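Local coordinates for phenazine biosynthesis protein, PhzF family (PDB 3EDN) that probably acts as an isomerase of the PhzF type, related to phenazine biosynthesis, built on a diaminopimelate epimerase-like fold, at residues Glu47-Leu52 with Ile59-Phe64; Gly67-Leu72 with Glu99-Ile104. All blocks are in the same frame, centred on the assembly; numbering follows the deposited sequence.

Contact 1: residues Glu47-Leu52 with Ile59-Phe64; sequences ETSFVL and IRMRYF. With SO4 (sulfate ion), chain O.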
loop_
_atom_site.group_PDB
_atom_site.type_symbol
_atom_site.label_atom_id
_atom_site.label_comp_id
_atom_site.label_asym_id
_atom_site.label_seq_id
_atom_site.Cartn_x
_atom_site.Cartn_y
_atom_site.Cartn_z
ATOM N N GLU A 47 17.516 4.863 -1.696
ATOM C CA GLU A 47 16.193 4.981 -1.093
ATOM C C GLU A 47 15.352 5.969 -1.884
ATOM O O GLU A 47 15.873 6.954 -2.427
ATOM C CB GLU A 47 16.308 5.420 0.372
ATOM C CG GLU A 47 14.996 5.460 1.152
ATOM C CD GLU A 47 14.281 6.802 1.081
ATOM O OE1 GLU A 47 14.851 7.808 0.588
ATOM O OE2 GLU A 47 13.108 6.827 1.516
ATOM N N THR A 48 14.052 5.664 -1.961
ATOM C CA THR A 48 13.021 6.534 -2.559
ATOM C C THR A 48 11.882 6.660 -1.553
ATOM O O THR A 48 11.418 5.646 -1.011
ATOM C CB THR A 48 12.501 5.963 -3.892
ATOM O OG1 THR A 48 13.574 5.930 -4.829
ATOM C CG2 THR A 48 11.396 6.834 -4.475
ATOM N N SER A 49 11.485 7.907 -1.274
ATOM C CA SER A 49 10.374 8.224 -0.360
ATOM C C SER A 49 9.097 8.617 -1.102
ATOM O O SER A 49 9.121 9.163 -2.215
ATOM C CB SER A 49 10.701 9.387 0.598
ATOM O OG SER A 49 11.928 9.227 1.291
ATOM N N PHE A 50 7.981 8.372 -0.429
ATOM C CA PHE A 50 6.659 8.572 -0.987
ATOM C C PHE A 50 5.826 9.394 -0.018
ATOM O O PHE A 50 5.667 9.010 1.141
ATOM C CB PHE A 50 6.031 7.202 -1.204
ATOM C CG PHE A 50 6.786 6.375 -2.204
ATOM C CD1 PHE A 50 6.418 6.403 -3.541
ATOM C CD2 PHE A 50 7.873 5.609 -1.821
ATOM C CE1 PHE A 50 7.116 5.675 -4.486
ATOM C CE2 PHE A 50 8.593 4.883 -2.766
ATOM C CZ PHE A 50 8.207 4.910 -4.094
ATOM N N VAL A 51 5.333 10.541 -0.488
ATOM C CA VAL A 51 4.586 11.466 0.367
ATOM C C VAL A 51 3.093 11.171 0.280
ATOM O O VAL A 51 2.550 11.106 -0.825
ATOM C CB VAL A 51 4.855 12.922 -0.043
ATOM C CG1 VAL A 51 4.075 13.911 0.827
ATOM C CG2 VAL A 51 6.364 13.220 0.024
ATOM N N LEU A 52 2.463 10.971 1.430
ATOM C CA LEU A 52 1.110 10.404 1.527
ATOM C C LEU A 52 0.231 11.203 2.484
ATOM O O LEU A 52 0.722 12.013 3.277
ATOM C CB LEU A 52 1.201 8.964 2.036
ATOM C CG LEU A 52 1.995 8.059 1.092
ATOM C CD1 LEU A 52 2.589 6.836 1.772
ATOM C CD2 LEU A 52 1.077 7.620 -0.028
ATOM N N ILE A 59 1.559 15.046 7.346
ATOM C CA ILE A 59 1.754 14.145 6.219
ATOM C C ILE A 59 2.175 12.783 6.721
ATOM O O ILE A 59 2.492 12.623 7.897
ATOM C CB ILE A 59 2.815 14.659 5.208
ATOM C CG1 ILE A 59 4.216 14.640 5.829
ATOM C CG2 ILE A 59 2.482 16.059 4.725
ATOM C CD1 ILE A 59 5.334 14.830 4.782
ATOM N N ARG A 60 2.147 11.802 5.821
ATOM C CA ARG A 60 2.683 10.478 6.078
ATOM C C ARG A 60 3.790 10.243 5.052
ATOM O O ARG A 60 3.756 10.788 3.944
ATOM C CB ARG A 60 1.574 9.429 5.951
ATOM C CG ARG A 60 1.989 7.978 6.102
ATOM C CD ARG A 60 0.730 7.109 6.337
ATOM N NE ARG A 60 -0.244 7.227 5.242
ATOM C CZ ARG A 60 -0.385 6.329 4.266
ATOM N NH1 ARG A 60 0.363 5.236 4.243
ATOM N NH2 ARG A 60 -1.288 6.525 3.307
HETATM N N MSE A 61 4.788 9.452 5.420
HETATM C CA MSE A 61 5.853 9.121 4.477
HETATM C C MSE A 61 6.139 7.644 4.547
HETATM O O MSE A 61 6.184 7.077 5.631
HETATM C CB MSE A 61 7.143 9.857 4.837
HETATM C CG MSE A 61 7.227 11.268 4.342
HETATM SE SE MSE A 61 9.063 11.933 4.492
HETATM C CE MSE A 61 9.855 10.937 3.179
ATOM N N ARG A 62 6.359 7.018 3.397
ATOM C CA ARG A 62 6.900 5.663 3.374
ATOM C C ARG A 62 8.246 5.702 2.665
ATOM O O ARG A 62 8.456 6.520 1.749
ATOM C CB ARG A 62 5.920 4.682 2.720
ATOM C CG ARG A 62 4.661 4.462 3.570
ATOM C CD ARG A 62 3.637 3.559 2.881
ATOM N NE ARG A 62 3.983 2.154 2.972
ATOM C CZ ARG A 62 3.152 1.150 2.706
ATOM N NH1 ARG A 62 1.887 1.391 2.325
ATOM N NH2 ARG A 62 3.583 -0.098 2.848
ATOM N N TYR A 63 9.143 4.812 3.083
ATOM C CA TYR A 63 10.543 4.821 2.641
ATOM C C TYR A 63 10.889 3.450 2.066
ATOM O O TYR A 63 10.654 2.444 2.733
ATOM C CB TYR A 63 11.446 5.061 3.844
ATOM C CG TYR A 63 11.094 6.262 4.717
ATOM C CD1 TYR A 63 11.551 7.555 4.400
ATOM C CD2 TYR A 63 10.373 6.100 5.901
ATOM C CE1 TYR A 63 11.264 8.627 5.218
ATOM C CE2 TYR A 63 10.072 7.188 6.722
ATOM C CZ TYR A 63 10.531 8.440 6.389
ATOM O OH TYR A 63 10.254 9.525 7.201
ATOM N N PHE A 64 11.421 3.397 0.846
ATOM C CA PHE A 64 11.764 2.107 0.240
ATOM C C PHE A 64 13.169 2.100 -0.329
ATOM O O PHE A 64 13.577 3.055 -0.980
ATOM C CB PHE A 64 10.819 1.784 -0.924
ATOM C CG PHE A 64 9.429 1.440 -0.513
ATOM C CD1 PHE A 64 9.032 0.110 -0.434
ATOM C CD2 PHE A 64 8.504 2.442 -0.228
ATOM C CE1 PHE A 64 7.738 -0.234 -0.064
ATOM C CE2 PHE A 64 7.215 2.110 0.131
ATOM C CZ PHE A 64 6.830 0.765 0.217
HETATM S S SO4 O . 1.519 -2.717 4.325
HETATM O O1 SO4 O . 0.069 -2.658 4.175
HETATM O O2 SO4 O . 2.175 -2.463 3.050
HETATM O O3 SO4 O . 1.942 -1.741 5.322
HETATM O O4 SO4 O . 1.850 -4.070 4.778
#
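Strands 48-52 and 59-64 lie antiparallel with their axes 4.7 Å apart, and six backbone hydrogen bonds join the pairs Thr-48/Phe-64, Phe-50/Arg-62 and Leu-52/Arg-60. Arg-60 N meets Leu-52 O from 44° above the carbonyl plane. Apolar packing is close around Phe-50. Its CE2 comes within 3.5 Å of Phe-64 CD2, the ring planes standing at 90° to each other, and helix 33-43 packs on Phe-64. Leu-52 is also tightly enclosed: CB sits over one face of the Arg-60 guanidinium, and CD1 rests 3.6 Å from Arg-62 CD. On the face that carries Ser-49 and Tyr-63, the carboxylate of Glu-47, from the loop before the strand, brings OE2 in plane to the edge of the Tyr-63 ring, 3.4 Å from CD1. Ser-49 OG steadies it by donating to the syn lone pair of Glu-47 OE2 at 2.7 Å.

Packing loosens at partly exposed Ile-59, whose CD1 stays 4.3 Å from Val-51 CG1. The arginine ends form the polar, subunit-facing side. Ser-53 O holds Arg-60 NE and Glu-69 holds Arg-62 NE, while Arg-60 NH2 bonds Asp-29 O and Arg-62 NH1 bonds Glu-33 OE1, both of the second subunit. Arg-62 NH2 donates in plane to sulfate O2 at 2.8 Å, and both arginines bond a succinate; these ions probably come from the crystallisation liquor. The whole is an antiparallel beta hairpin at the dimer contact of a diaminopimelate epimerase-like fold.

Contact 2: residues Gly67-Leu72 with Glu99-Ile104; sequences GYEMDL and ETKAGI. With SO4 (sulfate ion), chain O.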
loop_
_atom_site.group_PDB
_atom_site.type_symbol
_atom_site.label_atom_id
_atom_site.label_comp_id
_atom_site.label_asym_id
_atom_site.label_seq_id
_atom_site.Cartn_x
_atom_site.Cartn_y
_atom_site.Cartn_z
ATOM N N GLY A 67 14.833 -2.878 -2.732
ATOM C CA GLY A 67 14.360 -4.231 -2.383
ATOM C C GLY A 67 13.357 -4.387 -1.251
ATOM O O GLY A 67 12.685 -5.416 -1.166
ATOM N N TYR A 68 13.223 -3.392 -0.382
ATOM C CA TYR A 68 12.355 -3.539 0.793
ATOM C C TYR A 68 11.926 -2.187 1.375
ATOM O O TYR A 68 12.506 -1.143 1.039
ATOM C CB TYR A 68 13.037 -4.418 1.860
ATOM C CG TYR A 68 14.316 -3.834 2.415
ATOM C CD1 TYR A 68 14.288 -2.941 3.480
ATOM C CD2 TYR A 68 15.551 -4.154 1.862
ATOM C CE1 TYR A 68 15.446 -2.390 3.977
ATOM C CE2 TYR A 68 16.727 -3.599 2.356
ATOM C CZ TYR A 68 16.667 -2.729 3.422
ATOM O OH TYR A 68 17.806 -2.161 3.925
ATOM N N GLU A 69 10.925 -2.215 2.250
ATOM C CA GLU A 69 10.447 -1.009 2.932
ATOM C C GLU A 69 11.185 -0.793 4.243
ATOM O O GLU A 69 11.392 -1.735 5.018
ATOM C CB GLU A 69 8.935 -1.088 3.200
ATOM C CG GLU A 69 8.370 0.245 3.695
ATOM C CD GLU A 69 6.863 0.243 3.879
ATOM O OE1 GLU A 69 6.216 -0.811 3.662
ATOM O OE2 GLU A 69 6.338 1.317 4.226
HETATM N N MSE A 70 11.555 0.460 4.503
HETATM C CA MSE A 70 12.212 0.827 5.764
HETATM C C MSE A 70 11.224 1.582 6.636
HETATM O O MSE A 70 10.435 2.378 6.130
HETATM C CB MSE A 70 13.414 1.757 5.525
HETATM C CG MSE A 70 14.163 1.543 4.220
HETATM SE SE MSE A 70 15.777 2.651 4.186
HETATM C CE MSE A 70 16.623 1.770 5.657
ATOM N N ASP A 71 11.288 1.393 7.945
ATOM C CA ASP A 71 10.406 2.158 8.822
ATOM C C ASP A 71 10.778 3.644 8.891
ATOM O O ASP A 71 9.906 4.505 9.043
ATOM C CB ASP A 71 10.403 1.588 10.241
ATOM C CG ASP A 71 9.543 0.342 10.383
ATOM O OD1 ASP A 71 8.923 -0.104 9.392
ATOM O OD2 ASP A 71 9.508 -0.199 11.511
ATOM N N LEU A 72 12.075 3.931 8.780
ATOM C CA LEU A 72 12.602 5.285 8.891
ATOM C C LEU A 72 13.740 5.471 7.912
ATOM O O LEU A 72 14.466 4.525 7.593
ATOM C CB LEU A 72 13.199 5.505 10.280
ATOM C CG LEU A 72 12.261 5.508 11.467
ATOM C CD1 LEU A 72 13.085 5.652 12.739
ATOM C CD2 LEU A 72 11.244 6.642 11.317
ATOM N N GLU A 99 3.770 11.133 9.896
ATOM C CA GLU A 99 3.426 9.787 10.305
ATOM C C GLU A 99 4.337 8.767 9.630
ATOM O O GLU A 99 4.449 8.749 8.403
ATOM C CB GLU A 99 1.970 9.471 9.980
ATOM C CG GLU A 99 1.589 8.106 10.527
ATOM C CD GLU A 99 0.194 7.661 10.181
ATOM O OE1 GLU A 99 -0.493 8.360 9.394
ATOM O OE2 GLU A 99 -0.196 6.590 10.718
ATOM N N THR A 100 4.999 7.935 10.427
ATOM C CA THR A 100 5.794 6.836 9.877
ATOM C C THR A 100 5.489 5.551 10.634
ATOM O O THR A 100 4.819 5.560 11.674
ATOM C CB THR A 100 7.327 7.076 9.962
ATOM O OG1 THR A 100 7.786 6.790 11.290
ATOM C CG2 THR A 100 7.703 8.501 9.548
ATOM N N LYS A 101 5.995 4.440 10.110
ATOM C CA LYS A 101 5.776 3.155 10.746
ATOM C C LYS A 101 6.510 3.063 12.086
ATOM O O LYS A 101 6.164 2.231 12.928
ATOM C CB LYS A 101 6.153 2.010 9.797
ATOM C CG LYS A 101 5.155 1.857 8.647
ATOM C CD LYS A 101 5.401 0.611 7.813
ATOM C CE LYS A 101 4.295 0.428 6.791
ATOM N NZ LYS A 101 4.530 -0.821 6.020
ATOM N N ALA A 102 7.497 3.931 12.305
ATOM C CA ALA A 102 8.194 3.973 13.596
ATOM C C ALA A 102 7.622 5.036 14.546
ATOM O O ALA A 102 8.202 5.302 15.605
ATOM C CB ALA A 102 9.687 4.172 13.398
ATOM N N GLY A 103 6.492 5.635 14.175
ATOM C CA GLY A 103 5.878 6.683 14.987
ATOM C C GLY A 103 5.762 8.028 14.285
ATOM O O GLY A 103 6.232 8.198 13.161
ATOM N N ILE A 104 5.104 8.975 14.941
ATOM C CA ILE A 104 4.985 10.329 14.422
ATOM C C ILE A 104 6.260 11.101 14.751
ATOM O O ILE A 104 6.649 11.201 15.922
ATOM C CB ILE A 104 3.727 11.046 14.972
ATOM C CG1 ILE A 104 2.473 10.271 14.564
ATOM C CG2 ILE A 104 3.658 12.508 14.490
ATOM C CD1 ILE A 104 1.194 10.827 15.121
HETATM S S SO4 O . 1.519 -2.717 4.325
HETATM O O1 SO4 O . 0.069 -2.658 4.175
HETATM O O2 SO4 O . 2.175 -2.463 3.050
HETATM O O3 SO4 O . 1.942 -1.741 5.322
HETATM O O4 SO4 O . 1.850 -4.070 4.778
HETATM O O HOH W 1 7.348 4.263 7.551
#
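Lys-101 stretches from the turn at 100-103 and crosses the Asp-71 side chain at about a right angle on its way to Glu-69. Its CB starts 3.5 Å from Asp-71 OD1, and the chain, extended beyond CG, carries CD past the same oxygen at 3.9 Å. CE then lies 3.4 Å from Glu-69 OE2. At the tip, NZ forms a salt bridge with Glu-69 OE1 at 2.9 Å, approaching from above the carboxylate plane, and donates to sulfate O3 at 2.8 Å. Glu-69 OE2 is engaged by Arg-62 NE, so the carboxylate serves two cations; together with the sulfate it may offset the repulsion between Lys-101 and the nearby Arg-62. The lysine springs from a type I beta turn, Thr-100 to Gly-103, which joins strands 95-100 and 103-111 and contains an ST turn: Thr-100 OG1, held between the backbone N and the carbonyl carbon, accepts from Ala-102 N and donates to Gly-103 O at 2.8 Å. Backbone contact between the segments is relayed by one water, which donates to Asp-71 O and accepts from Lys-101 N. Beyond it, Leu-72 CG is pressed to 3.5 Å from Ala-102 CB, tighter than usual for carbons, and Leu-72 CD2 lies against Thr-100 OG1, the two side chains crossing at about a right angle.

Along the chain from the N terminus, contact 1 comes first: it folds strand 59-64 back on strand 48-52 and closes the short loop between them. After a short turn the chain enters segment 67-72, which includes the weakly bonded strand 69-70. Contact 2 closes a 26-residue excursion that holds helix 74-86 and the first part of strand 95-100, so the two are in series, neither nested nor crossed. Strand 59-64 of contact 1 pairs with two strands of contact 2: 69-70 antiparallel, and 95-100 parallel, the latter through the probable hydrogen bond between Ile-59 O and Glu-99 N. The centres lie about 8 Å apart, and one sulfate touches both, next to the second subunit.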